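Local coordinates for protein cytochrome c55X (PDB 6TP9) that is a small periplasmic monoheme c-type cytochrome that transfers electrons and is associated with heme d1 biosynthesis, at residues A[47-50]-A[51-54]. The protein carries 1 engineered substitution. Sequence-based numbering, arbitrary orientation.
Sequences GKPR and ESLV. With HEC (heme c), chain M.
P49 and L53 meet where the chain leaves a loop and enters helix 50-59, with P49 at the N-cap position. L53 N donates to P49 O at 3.2 Å, nearly straight, and lies in the carbonyl plane. S52 N also reaches P49 O, but this bond is weak, bent to 121°. One residue on, V54 N bonds to R50 O at 2.9 Å. S52 OG lies 3.7 Å from P49 CB, and equally close to CG and CD of the ring. L53 CG lies near P49 O, and L53 CD2 passes alongside K48 CB at 3.9 Å. L53 CD2 also lies 3.5 Å from heme O1A. K48 has CG anti to its carbonyl carbon (chi1 -61°) and bends at chi2 and chi4, which carries NZ to the heme propionate. There K48 NZ donates to heme O2A at 2.9 Å, a pairing that probably helps balance the propionate charge. R61 is also hydrogen-bonded to the heme. R50 is extended from CG to NE, and NE forms a salt bridge with D83 of helix 75-86. R50 CG lies 4.2 Å from V54 CG2. V82 of that helix touches R50, L53 and V54. This is the N-terminal turn of a helix lining the heme c pocket of a cytochrome c domain.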
ATOM      1  N   GLY A  47       0.850 -19.240  -8.225  1.00 43.18           N
ATOM      2  CA  GLY A  47       1.193 -20.236  -9.219  1.00 43.96           C
ATOM      3  C   GLY A  47       1.768 -19.709 -10.512  1.00 42.42           C
ATOM      4  O   GLY A  47       2.225 -20.501 -11.342  1.00 42.83           O
ATOM      5  N   LYS A  48       1.770 -18.397 -10.712  1.00 38.79           N
ATOM      6  CA  LYS A  48       2.148 -17.884 -12.025  1.00 33.13           C
ATOM      7  C   LYS A  48       3.656 -17.656 -12.101  1.00 30.15           C
ATOM      8  O   LYS A  48       4.239 -17.095 -11.161  1.00 27.56           O
ATOM      9  CB  LYS A  48       1.400 -16.594 -12.328  1.00 32.86           C
ATOM     10  CG  LYS A  48      -0.119 -16.770 -12.369  1.00 32.13           C
ATOM     11  CD  LYS A  48      -0.846 -15.571 -11.778  1.00 34.61           C
ATOM     12  CE  LYS A  48      -2.344 -15.822 -11.637  1.00 36.89           C
ATOM     13  NZ  LYS A  48      -3.113 -15.437 -12.855  1.00 41.48           N
ATOM     14  N   PRO A  49       4.319 -18.071 -13.180  1.00 31.21           N
ATOM     15  CA  PRO A  49       5.774 -17.899 -13.255  1.00 30.64           C
ATOM     16  C   PRO A  49       6.180 -16.433 -13.261  1.00 33.91           C
ATOM     17  O   PRO A  49       5.473 -15.567 -13.780  1.00 35.27           O
ATOM     18  CB  PRO A  49       6.149 -18.586 -14.575  1.00 31.52           C
ATOM     19  CG  PRO A  49       5.017 -19.500 -14.875  1.00 33.05           C
ATOM     20  CD  PRO A  49       3.797 -18.829 -14.330  1.00 32.37           C
ATOM     21  N   ARG A  50       7.354 -16.169 -12.683  1.00 34.64           N
ATOM     22  CA  ARG A  50       7.841 -14.799 -12.567  1.00 29.41           C
ATOM     23  C   ARG A  50       8.017 -14.150 -13.934  1.00 29.96           C
ATOM     24  O   ARG A  50       7.625 -12.994 -14.134  1.00 32.04           O
ATOM     25  CB  ARG A  50       9.159 -14.789 -11.794  1.00 27.16           C
ATOM     26  CG  ARG A  50       9.746 -13.411 -11.546  1.00 27.36           C
ATOM     27  CD  ARG A  50      11.005 -13.528 -10.705  1.00 27.47           C
ATOM     28  NE  ARG A  50      11.579 -12.235 -10.342  1.00 29.39           N
ATOM     29  CZ  ARG A  50      12.403 -11.534 -11.115  1.00 30.20           C
ATOM     30  NH1 ARG A  50      12.751 -11.988 -12.312  1.00 30.89           N
ATOM     31  NH2 ARG A  50      12.877 -10.370 -10.690  1.00 31.20           N
ATOM     32  N   GLU A  51       8.613 -14.872 -14.888  1.00 32.43           N
ATOM     33  CA  GLU A  51       8.835 -14.291 -16.208  1.00 33.61           C
ATOM     34  C   GLU A  51       7.520 -13.933 -16.888  1.00 29.80           C
ATOM     35  O   GLU A  51       7.464 -12.972 -17.664  1.00 29.55           O
ATOM     36  CB  GLU A  51       9.632 -15.253 -17.089  1.00 40.05           C
ATOM     37  CG  GLU A  51      11.033 -15.549 -16.587  1.00 49.56           C
ATOM     38  CD  GLU A  51      11.857 -16.319 -17.600  1.00 61.21           C
ATOM     39  OE1 GLU A  51      11.336 -16.594 -18.702  1.00 64.79           O
ATOM     40  OE2 GLU A  51      13.024 -16.645 -17.294  1.00 63.41           O
ATOM     41  N   SER A  52       6.460 -14.697 -16.618  1.00 24.20           N
ATOM     42  CA  SER A  52       5.156 -14.376 -17.187  1.00 27.08           C
ATOM     43  C   SER A  52       4.665 -13.028 -16.679  1.00 27.21           C
ATOM     44  O   SER A  52       4.264 -12.159 -17.463  1.00 30.48           O
ATOM     45  CB  SER A  52       4.155 -15.477 -16.841  1.00 35.62           C
ATOM     46  OG  SER A  52       4.595 -16.736 -17.318  1.00 44.35           O
ATOM     47  N   LEU A  53       4.697 -12.836 -15.360  1.00 27.04           N
ATOM     48  CA  LEU A  53       4.260 -11.572 -14.780  1.00 23.28           C
ATOM     49  C   LEU A  53       5.139 -10.421 -15.251  1.00 24.40           C
ATOM     50  O   LEU A  53       4.639  -9.330 -15.551  1.00 23.08           O
ATOM     51  CB  LEU A  53       4.272 -11.674 -13.255  1.00 18.93           C
ATOM     52  CG  LEU A  53       3.525 -12.881 -12.681  1.00 16.60           C
ATOM     53  CD1 LEU A  53       3.770 -13.015 -11.186  1.00 18.93           C
ATOM     54  CD2 LEU A  53       2.037 -12.780 -12.971  1.00 16.58           C
ATOM     55  N   VAL A  54       6.454 -10.643 -15.327  1.00 21.21           N
ATOM     56  CA  VAL A  54       7.348  -9.603 -15.824  1.00 19.29           C
ATOM     57  C   VAL A  54       6.996  -9.247 -17.262  1.00 20.26           C
ATOM     58  O   VAL A  54       6.943  -8.067 -17.631  1.00 20.90           O
ATOM     59  CB  VAL A  54       8.815 -10.052 -15.697  1.00 17.11           C
ATOM     60  CG1 VAL A  54       9.737  -9.073 -16.412  1.00 16.94           C
ATOM     61  CG2 VAL A  54       9.202 -10.180 -14.233  1.00 16.09           C
TER
HETATM   62 FE   HEC M 102      -1.981  -4.230 -14.296  1.00 25.03          FE
HETATM   63  CHA HEC M 102      -2.929  -7.456 -14.963  1.00 24.97           C
HETATM   64  CHB HEC M 102       0.983  -5.416 -12.947  1.00 26.60           C
HETATM   65  CHC HEC M 102      -0.875  -1.031 -13.890  1.00 20.67           C
HETATM   66  CHD HEC M 102      -5.085  -3.055 -15.180  1.00 15.44           C
HETATM   67  NA  HEC M 102      -1.139  -6.085 -13.979  1.00 22.93           N
HETATM   68  C1A HEC M 102      -1.687  -7.284 -14.395  1.00 28.62           C
HETATM   69  C2A HEC M 102      -0.726  -8.336 -14.128  1.00 23.28           C
HETATM   70  C3A HEC M 102       0.353  -7.780 -13.573  1.00 20.28           C
HETATM   71  C4A HEC M 102       0.117  -6.353 -13.466  1.00 23.32           C
HETATM   72  CMA HEC M 102       1.627  -8.526 -13.124  1.00 22.17           C
HETATM   73  CAA HEC M 102      -0.923  -9.838 -14.434  1.00 23.33           C
HETATM   74  CBA HEC M 102      -1.578 -10.519 -13.236  1.00 26.04           C
HETATM   75  CGA HEC M 102      -1.784 -11.983 -13.524  1.00 29.64           C
HETATM   76  O1A HEC M 102      -1.158 -12.499 -14.487  1.00 32.24           O
HETATM   77  O2A HEC M 102      -2.570 -12.632 -12.785  1.00 28.93           O
HETATM   78  NB  HEC M 102      -0.270  -3.392 -13.554  1.00 18.68           N
HETATM   79  C1B HEC M 102       0.838  -4.049 -13.050  1.00 23.96           C
HETATM   80  C2B HEC M 102       1.814  -3.046 -12.667  1.00 26.41           C
HETATM   81  C3B HEC M 102       1.296  -1.846 -12.928  1.00 22.68           C
HETATM   82  C4B HEC M 102      -0.023  -2.034 -13.491  1.00 19.09           C
HETATM   83  CMB HEC M 102       3.204  -3.313 -12.049  1.00 29.34           C
HETATM   84  CAB HEC M 102       1.970  -0.482 -12.676  1.00 27.45           C
HETATM   85  CBB HEC M 102       3.319  -0.420 -13.416  1.00 35.74           C
HETATM   86  NC  HEC M 102      -2.842  -2.392 -14.446  1.00 15.52           N
HETATM   87  C1C HEC M 102      -2.167  -1.193 -14.335  1.00 18.90           C
HETATM   88  C2C HEC M 102      -3.061  -0.127 -14.735  1.00 17.72           C
HETATM   89  C3C HEC M 102      -4.206  -0.683 -15.146  1.00 20.25           C
HETATM   90  C4C HEC M 102      -4.105  -2.118 -14.935  1.00 18.69           C
HETATM   91  CMC HEC M 102      -2.679   1.369 -14.812  1.00 17.66           C
HETATM   92  CAC HEC M 102      -5.452   0.073 -15.665  1.00 26.78           C
HETATM   93  CBC HEC M 102      -5.074   1.039 -16.806  1.00 32.95           C
HETATM   94  ND  HEC M 102      -3.741  -5.115 -14.947  1.00 15.71           N
HETATM   95  C1D HEC M 102      -4.897  -4.416 -15.291  1.00 14.77           C
HETATM   96  C2D HEC M 102      -5.872  -5.357 -15.801  1.00 14.54           C
HETATM   97  C3D HEC M 102      -5.189  -6.727 -15.731  1.00 16.40           C
HETATM   98  C4D HEC M 102      -3.875  -6.480 -15.189  1.00 17.48           C
HETATM   99  CMD HEC M 102      -7.297  -5.057 -16.310  1.00 21.09           C
HETATM  100  CAD HEC M 102      -5.770  -8.094 -16.143  1.00 25.26           C
HETATM  101  CBD HEC M 102      -5.600  -8.323 -17.640  1.00 30.67           C
HETATM  102  CGD HEC M 102      -6.213  -9.659 -17.961  1.00 32.31           C
HETATM  103  O1D HEC M 102      -7.392  -9.680 -18.401  1.00 33.80           O
HETATM  104  O2D HEC M 102      -5.533 -10.699 -17.761  1.00 34.35           O